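Local structure of methyltransferase-like protein (4PNE) at residues Leu97-Gly102 against Arg181-Val186; Ser147-Asp150 against Leu154-Pro157. The protein catalyses a [4+2] cycloaddition in spinosyn biosynthesis and resembles SAM-dependent methyltransferases in fold, with S-adenosyl-L-homocysteine bound. All blocks are in the same frame, centred on the assembly; numbering follows the deposited sequence.

Contact 1. Residues Leu97-Gly102 against Arg181-Val186; sequences LDVGCG and REILRV. With SAH (S-adenosyl-L-homocysteine), chain C.
V99 and I183 mark the closest backbone approach, with their CA atoms 8.5 Å apart. L97-V99 end a central strand of the Rossmann-like methyltransferase sheet, and R181-V186 are the last turns of helix 176-186, which packs on one face of it. Only side chains bridge the gap. V99 and I183 meet end on, and V99 CG2 lies 3.9 Å from I183 CD1. I183 CG1 leaves beside its backbone N, and the extended second torsion (chi2 165°) carries CD1 outward to the strand. One helix turn on, the L97 side chain runs roughly perpendicular to that of V186. Their branches L97 CD2 and V186 CG2 meet at 4.0 Å. All four residues are buried, and A164 and F161 of the neighbouring strand 161-167 extend this apolar layer.

Past V99 the chain turns into the glycine-rich loop that starts at G100. G102 is probably the first glycine of a GxGxxA (Rossmann-type) pattern. G100 O accepts a 2.7 Å hydrogen bond from the amino N of SAH. G102 N gives a bent one, 131° at the hydrogen, to ribose O3' at 3.0 Å. The loop thus holds SAH at its amino acid end and its sugar.

On the helix, R185 pairs with E182, one nitrogen to each carboxylate oxygen. NE of R185 meets OE1 of E182 at 2.8 Å, and NH2 of R185 meets OE2 of E182 at 3.0 Å. Both bonds lie in the guanidinium plane but 31° out of the carboxylate plane. V186 CG1 sits 3.4 Å above the plane of the R185 guanidinium, offset toward its rim.

Contact 2. Residues Ser147-Asp150 against Leu154-Pro157; sequences SCVD and LPYP. With SAH (S-adenosyl-L-homocysteine), chain C.
V149 points its two methyl branches at three residues of L154-P157. With CG1 anti to the backbone N (chi1 170°), that branch faces L154 and P155. It reaches the proline at its ring CD, V149 CG1 lying 3.5 Å from P155 CD. L154 comes in roughly perpendicular to V149, and its CD2 lies 4.0 Å from V149 CG1. The other branch turns to Y156, which comes from the opposite direction. Here V149 CG2 is 4.0 Å from Y156 OH.

The Y156 ring is covered on one face by its neighbour, as P155 CG lies 3.7 Å above the centre. F161 meets the same tyrosine edge-to-face. A water sits at the ring edge, in its plane, between the tyrosine and S147. The water O is 2.8 Å from S147 OG; its 2.5 Å to Y156 OH is unusually short, and that bond is doubtful.

S147 and C148 end strand 144-148, an outermost strand of the Rossmann-like sheet. The chain after it passes the adenine of SAH, then folds back as L154-P157 before strand 161-167. As in many methyltransferases of this fold, an acidic residue beyond a strand end reads the adenine amino group. The D150 side chain extends away from its backbone N (chi1 -171°), which brings OD1 up to that group. SAH N6 donates to D150 OD1 at 3.1 Å, nearly straight at 164°. M152 N also bonds D150 OD1, and S36 OG bonds the other oxygen, OD2. The carboxylate is therefore held at both oxygens. V149 O lies 3.3 Å from SAH C2, well out of the adenine plane.

How the contacts relate
Contacts 1 and 2 have centres about 8 Å apart and reach the same sheet. Contact 2 lies in the chain between the two segments of contact 1. The helix end of contact 1 touches the loop of contact 2 directly. E182 OE2 and L154 N are 2.8 Å apart, probably a hydrogen bond. R185 NH1 probably bonds Y156 O at 2.9 Å, and D158 gives that nitrogen a salt bridge. So the E182-R185 pair ties helix 176-186 to the loop. Packing adds to this, with V186 CG2 3.7 Å from L154 CD1. Together the contacts hold the two ends of SAH, with the ribose on the contact 1 side.

Contact 1. Residues Leu97-Gly102 against Arg181-Val186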
loop_
_atom_site.group_PDB
_atom_site.type_symbol
_atom_site.label_atom_id
_atom_site.label_comp_id
_atom_site.label_asym_id
_atom_site.label_seq_id
_atom_site.Cartn_x
_atom_site.Cartn_y
_atom_site.Cartn_z
ATOM N N LEU A 97 -8.246 -6.843 -7.699
ATOM C CA LEU A 97 -8.532 -5.504 -7.182
ATOM C C LEU A 97 -7.331 -4.988 -6.386
ATOM O O LEU A 97 -6.965 -5.586 -5.378
ATOM C CB LEU A 97 -9.778 -5.526 -6.296
ATOM C CG LEU A 97 -10.259 -4.222 -5.670
ATOM C CD1 LEU A 97 -10.732 -3.281 -6.728
ATOM C CD2 LEU A 97 -11.320 -4.506 -4.620
ATOM N N ASP A 98 -6.735 -3.899 -6.844
ATOM C CA ASP A 98 -5.618 -3.233 -6.182
ATOM C C ASP A 98 -6.194 -2.102 -5.295
ATOM O O ASP A 98 -6.546 -1.025 -5.763
ATOM C CB ASP A 98 -4.622 -2.748 -7.285
ATOM C CG ASP A 98 -3.366 -2.097 -6.730
ATOM O OD1 ASP A 98 -3.152 -2.137 -5.514
ATOM O OD2 ASP A 98 -2.601 -1.533 -7.553
ATOM N N VAL A 99 -6.334 -2.392 -4.016
ATOM C CA VAL A 99 -7.036 -1.548 -3.065
ATOM C C VAL A 99 -6.071 -0.492 -2.549
ATOM O O VAL A 99 -5.163 -0.803 -1.796
ATOM C CB VAL A 99 -7.576 -2.348 -1.906
ATOM C CG1 VAL A 99 -8.278 -1.404 -0.904
ATOM C CG2 VAL A 99 -8.529 -3.398 -2.406
ATOM N N GLY A 100 -6.215 0.733 -3.010
ATOM C CA GLY A 100 -5.259 1.769 -2.677
ATOM C C GLY A 100 -4.030 1.696 -3.562
ATOM O O GLY A 100 -2.936 1.428 -3.090
ATOM N N CYS A 101 -4.202 1.988 -4.836
ATOM C CA CYS A 101 -3.244 1.587 -5.838
ATOM C C CYS A 101 -2.104 2.597 -6.036
ATOM O O CYS A 101 -1.223 2.354 -6.865
ATOM C CB CYS A 101 -3.978 1.348 -7.167
ATOM S SG CYS A 101 -4.792 2.863 -7.845
ATOM N N GLY A 102 -2.115 3.702 -5.292
ATOM C CA GLY A 102 -1.099 4.737 -5.446
ATOM C C GLY A 102 -1.099 5.267 -6.878
ATOM O O GLY A 102 -2.174 5.434 -7.486
ATOM N N ARG A 181 -14.158 -6.072 5.244
ATOM C CA ARG A 181 -15.388 -6.783 4.927
ATOM C C ARG A 181 -15.802 -6.568 3.455
ATOM O O ARG A 181 -16.334 -7.481 2.833
ATOM C CB ARG A 181 -16.513 -6.360 5.869
ATOM C CG ARG A 181 -16.252 -6.801 7.285
ATOM C CD ARG A 181 -17.468 -6.664 8.184
ATOM N NE ARG A 181 -17.899 -5.278 8.303
ATOM C CZ ARG A 181 -17.450 -4.406 9.208
ATOM N NH1 ARG A 181 -16.520 -4.745 10.090
ATOM N NH2 ARG A 181 -17.924 -3.166 9.209
ATOM N N GLU A 182 -15.547 -5.393 2.899
ATOM C CA GLU A 182 -15.888 -5.152 1.502
ATOM C C GLU A 182 -15.010 -5.975 0.567
ATOM O O GLU A 182 -15.475 -6.534 -0.442
ATOM C CB GLU A 182 -15.736 -3.669 1.184
ATOM C CG GLU A 182 -16.948 -2.853 1.555
ATOM C CD GLU A 182 -18.157 -3.207 0.695
ATOM O OE1 GLU A 182 -18.936 -4.132 1.059
ATOM O OE2 GLU A 182 -18.300 -2.573 -0.377
ATOM N N ILE A 183 -13.730 -6.045 0.896
ATOM C CA ILE A 183 -12.826 -6.854 0.088
ATOM C C ILE A 183 -13.282 -8.313 0.117
ATOM O O ILE A 183 -13.309 -8.991 -0.925
ATOM C CB ILE A 183 -11.339 -6.733 0.546
ATOM C CG1 ILE A 183 -10.831 -5.319 0.320
ATOM C CG2 ILE A 183 -10.474 -7.696 -0.246
ATOM C CD1 ILE A 183 -9.554 -5.000 1.031
ATOM N N LEU A 184 -13.634 -8.809 1.298
ATOM C CA LEU A 184 -14.123 -10.179 1.410
ATOM C C LEU A 184 -15.362 -10.370 0.552
ATOM O O LEU A 184 -15.481 -11.388 -0.125
ATOM C CB LEU A 184 -14.429 -10.524 2.863
ATOM C CG LEU A 184 -14.809 -11.987 3.116
ATOM C CD1 LEU A 184 -13.602 -12.871 3.033
ATOM C CD2 LEU A 184 -15.418 -12.102 4.511
ATOM N N ARG A 185 -16.266 -9.397 0.595
ATOM C CA ARG A 185 -17.505 -9.462 -0.172
ATOM C C ARG A 185 -17.236 -9.603 -1.676
ATOM O O ARG A 185 -17.843 -10.458 -2.350
ATOM C CB ARG A 185 -18.366 -8.212 0.054
ATOM C CG ARG A 185 -19.749 -8.262 -0.639
ATOM C CD ARG A 185 -20.610 -7.042 -0.342
ATOM N NE ARG A 185 -20.017 -5.809 -0.871
ATOM C CZ ARG A 185 -19.987 -5.484 -2.166
ATOM N NH1 ARG A 185 -20.539 -6.294 -3.071
ATOM N NH2 ARG A 185 -19.435 -4.336 -2.549
ATOM N N VAL A 186 -16.364 -8.757 -2.223
ATOM C CA VAL A 186 -16.171 -8.737 -3.678
ATOM C C VAL A 186 -15.163 -9.787 -4.175
ATOM O O VAL A 186 -15.090 -10.023 -5.366
ATOM C CB VAL A 186 -15.741 -7.329 -4.188
ATOM C CG1 VAL A 186 -16.720 -6.268 -3.738
ATOM C CG2 VAL A 186 -14.335 -6.983 -3.689
HETATM N N SAH C . -0.494 0.294 -2.978
HETATM C CA SAH C . 0.225 1.461 -3.498
HETATM C CB SAH C . -0.001 2.745 -2.704
HETATM C CG SAH C . 0.066 2.684 -1.198
HETATM S SD SAH C . -0.046 4.333 -0.488
HETATM C C SAH C . 1.694 1.147 -3.570
HETATM O O SAH C . 2.427 1.851 -4.242
HETATM O OXT SAH C . 2.123 0.128 -3.023
HETATM C "C5'" SAH C . -1.739 4.202 0.144
HETATM C "C4'" SAH C . -2.805 4.216 -0.941
HETATM O "O4'" SAH C . -4.065 3.882 -0.374
HETATM C "C3'" SAH C . -3.002 5.567 -1.605
HETATM O "O3'" SAH C . -3.064 5.311 -2.996
HETATM C "C2'" SAH C . -4.326 6.060 -1.045
HETATM O "O2'" SAH C . -5.063 6.983 -1.845
HETATM C "C1'" SAH C . -5.068 4.738 -0.855
HETATM N N9 SAH C . -6.213 4.855 0.068
HETATM C C8 SAH C . -6.292 5.399 1.308
HETATM N N7 SAH C . -7.565 5.320 1.760
HETATM C C5 SAH C . -8.303 4.737 0.795
HETATM C C6 SAH C . -9.643 4.425 0.696
HETATM N N6 SAH C . -10.489 4.673 1.685
HETATM N N1 SAH C . -10.095 3.811 -0.416
HETATM C C2 SAH C . -9.249 3.515 -1.465
HETATM N N3 SAH C . -7.931 3.864 -1.399
HETATM C C4 SAH C . -7.466 4.439 -0.267
#

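Contact 2. Residues Ser147-Asp150 against Leu154-Pro157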
loop_
_atom_site.group_PDB
_atom_site.type_symbol
_atom_site.label_atom_id
_atom_site.label_comp_id
_atom_site.label_asym_id
_atom_site.label_seq_id
_atom_site.Cartn_x
_atom_site.Cartn_y
_atom_site.Cartn_z
ATOM N N SER A 147 -9.539 3.867 -11.070
ATOM C CA SER A 147 -10.680 4.667 -10.702
ATOM C C SER A 147 -10.614 5.232 -9.304
ATOM O O SER A 147 -9.909 4.702 -8.422
ATOM C CB SER A 147 -11.972 3.860 -10.852
ATOM O OG SER A 147 -11.921 2.687 -10.092
ATOM N N CYS A 148 -11.366 6.303 -9.101
ATOM C CA CYS A 148 -11.475 6.948 -7.808
ATOM C C CYS A 148 -12.629 6.333 -7.046
ATOM O O CYS A 148 -13.783 6.704 -7.256
ATOM C CB CYS A 148 -11.698 8.450 -7.959
ATOM S SG CYS A 148 -11.480 9.367 -6.421
ATOM N N VAL A 149 -12.279 5.424 -6.143
ATOM C CA VAL A 149 -13.214 4.569 -5.441
ATOM C C VAL A 149 -12.748 4.442 -3.997
ATOM O O VAL A 149 -11.559 4.241 -3.737
ATOM C CB VAL A 149 -13.302 3.168 -6.100
ATOM C CG1 VAL A 149 -14.085 2.177 -5.242
ATOM C CG2 VAL A 149 -13.904 3.259 -7.476
ATOM N N ASP A 150 -13.693 4.567 -3.069
ATOM C CA ASP A 150 -13.465 4.373 -1.643
ATOM C C ASP A 150 -13.619 2.897 -1.273
ATOM O O ASP A 150 -14.683 2.327 -1.432
ATOM C CB ASP A 150 -14.470 5.224 -0.851
ATOM C CG ASP A 150 -14.177 5.266 0.646
ATOM O OD1 ASP A 150 -13.491 4.379 1.196
ATOM O OD2 ASP A 150 -14.676 6.217 1.279
ATOM N N LEU A 154 -17.382 -0.400 -1.928
ATOM C CA LEU A 154 -16.991 -0.801 -3.262
ATOM C C LEU A 154 -18.206 -0.930 -4.159
ATOM O O LEU A 154 -19.206 -1.512 -3.740
ATOM C CB LEU A 154 -16.246 -2.131 -3.206
ATOM C CG LEU A 154 -14.917 -2.119 -2.454
ATOM C CD1 LEU A 154 -14.375 -3.558 -2.425
ATOM C CD2 LEU A 154 -13.923 -1.190 -3.091
ATOM N N PRO A 155 -18.104 -0.430 -5.406
ATOM C CA PRO A 155 -19.265 -0.484 -6.314
ATOM C C PRO A 155 -19.482 -1.865 -6.942
ATOM O O PRO A 155 -20.482 -2.086 -7.625
ATOM C CB PRO A 155 -18.902 0.541 -7.382
ATOM C CG PRO A 155 -17.413 0.501 -7.436
ATOM C CD PRO A 155 -16.990 0.339 -5.996
ATOM N N TYR A 156 -18.583 -2.800 -6.671
ATOM C CA TYR A 156 -18.541 -4.047 -7.400
ATOM C C TYR A 156 -19.509 -5.062 -6.820
ATOM O O TYR A 156 -19.808 -5.025 -5.624
ATOM C CB TYR A 156 -17.113 -4.600 -7.380
ATOM C CG TYR A 156 -16.119 -3.534 -7.720
ATOM C CD1 TYR A 156 -16.087 -2.998 -8.984
ATOM C CD2 TYR A 156 -15.234 -3.051 -6.766
ATOM C CE1 TYR A 156 -15.196 -1.984 -9.304
ATOM C CE2 TYR A 156 -14.345 -2.056 -7.063
ATOM C CZ TYR A 156 -14.326 -1.524 -8.337
ATOM O OH TYR A 156 -13.442 -0.528 -8.646
ATOM N N PRO A 157 -20.003 -5.975 -7.659
ATOM C CA PRO A 157 -20.866 -7.043 -7.156
ATOM C C PRO A 157 -20.106 -8.012 -6.268
ATOM O O PRO A 157 -18.861 -8.094 -6.341
ATOM C CB PRO A 157 -21.361 -7.731 -8.435
ATOM C CG PRO A 157 -20.443 -7.321 -9.515
ATOM C CD PRO A 157 -19.737 -6.083 -9.105
HETATM N N SAH C . -0.494 0.294 -2.978
HETATM C CA SAH C . 0.225 1.461 -3.498
HETATM C CB SAH C . -0.001 2.745 -2.704
HETATM C CG SAH C . 0.066 2.684 -1.198
HETATM S SD SAH C . -0.046 4.333 -0.488
HETATM C C SAH C . 1.694 1.147 -3.570
HETATM O O SAH C . 2.427 1.851 -4.242
HETATM O OXT SAH C . 2.123 0.128 -3.023
HETATM C "C5'" SAH C . -1.739 4.202 0.144
HETATM C "C4'" SAH C . -2.805 4.216 -0.941
HETATM O "O4'" SAH C . -4.065 3.882 -0.374
HETATM C "C3'" SAH C . -3.002 5.567 -1.605
HETATM O "O3'" SAH C . -3.064 5.311 -2.996
HETATM C "C2'" SAH C . -4.326 6.060 -1.045
HETATM O "O2'" SAH C . -5.063 6.983 -1.845
HETATM C "C1'" SAH C . -5.068 4.738 -0.855
HETATM N N9 SAH C . -6.213 4.855 0.068
HETATM C C8 SAH C . -6.292 5.399 1.308
HETATM N N7 SAH C . -7.565 5.320 1.760
HETATM C C5 SAH C . -8.303 4.737 0.795
HETATM C C6 SAH C . -9.643 4.425 0.696
HETATM N N6 SAH C . -10.489 4.673 1.685
HETATM N N1 SAH C . -10.095 3.811 -0.416
HETATM C C2 SAH C . -9.249 3.515 -1.465
HETATM N N3 SAH C . -7.931 3.864 -1.399
HETATM C C4 SAH C . -7.466 4.439 -0.267
HETATM O O HOH W 1 -13.838 0.758 -10.807
#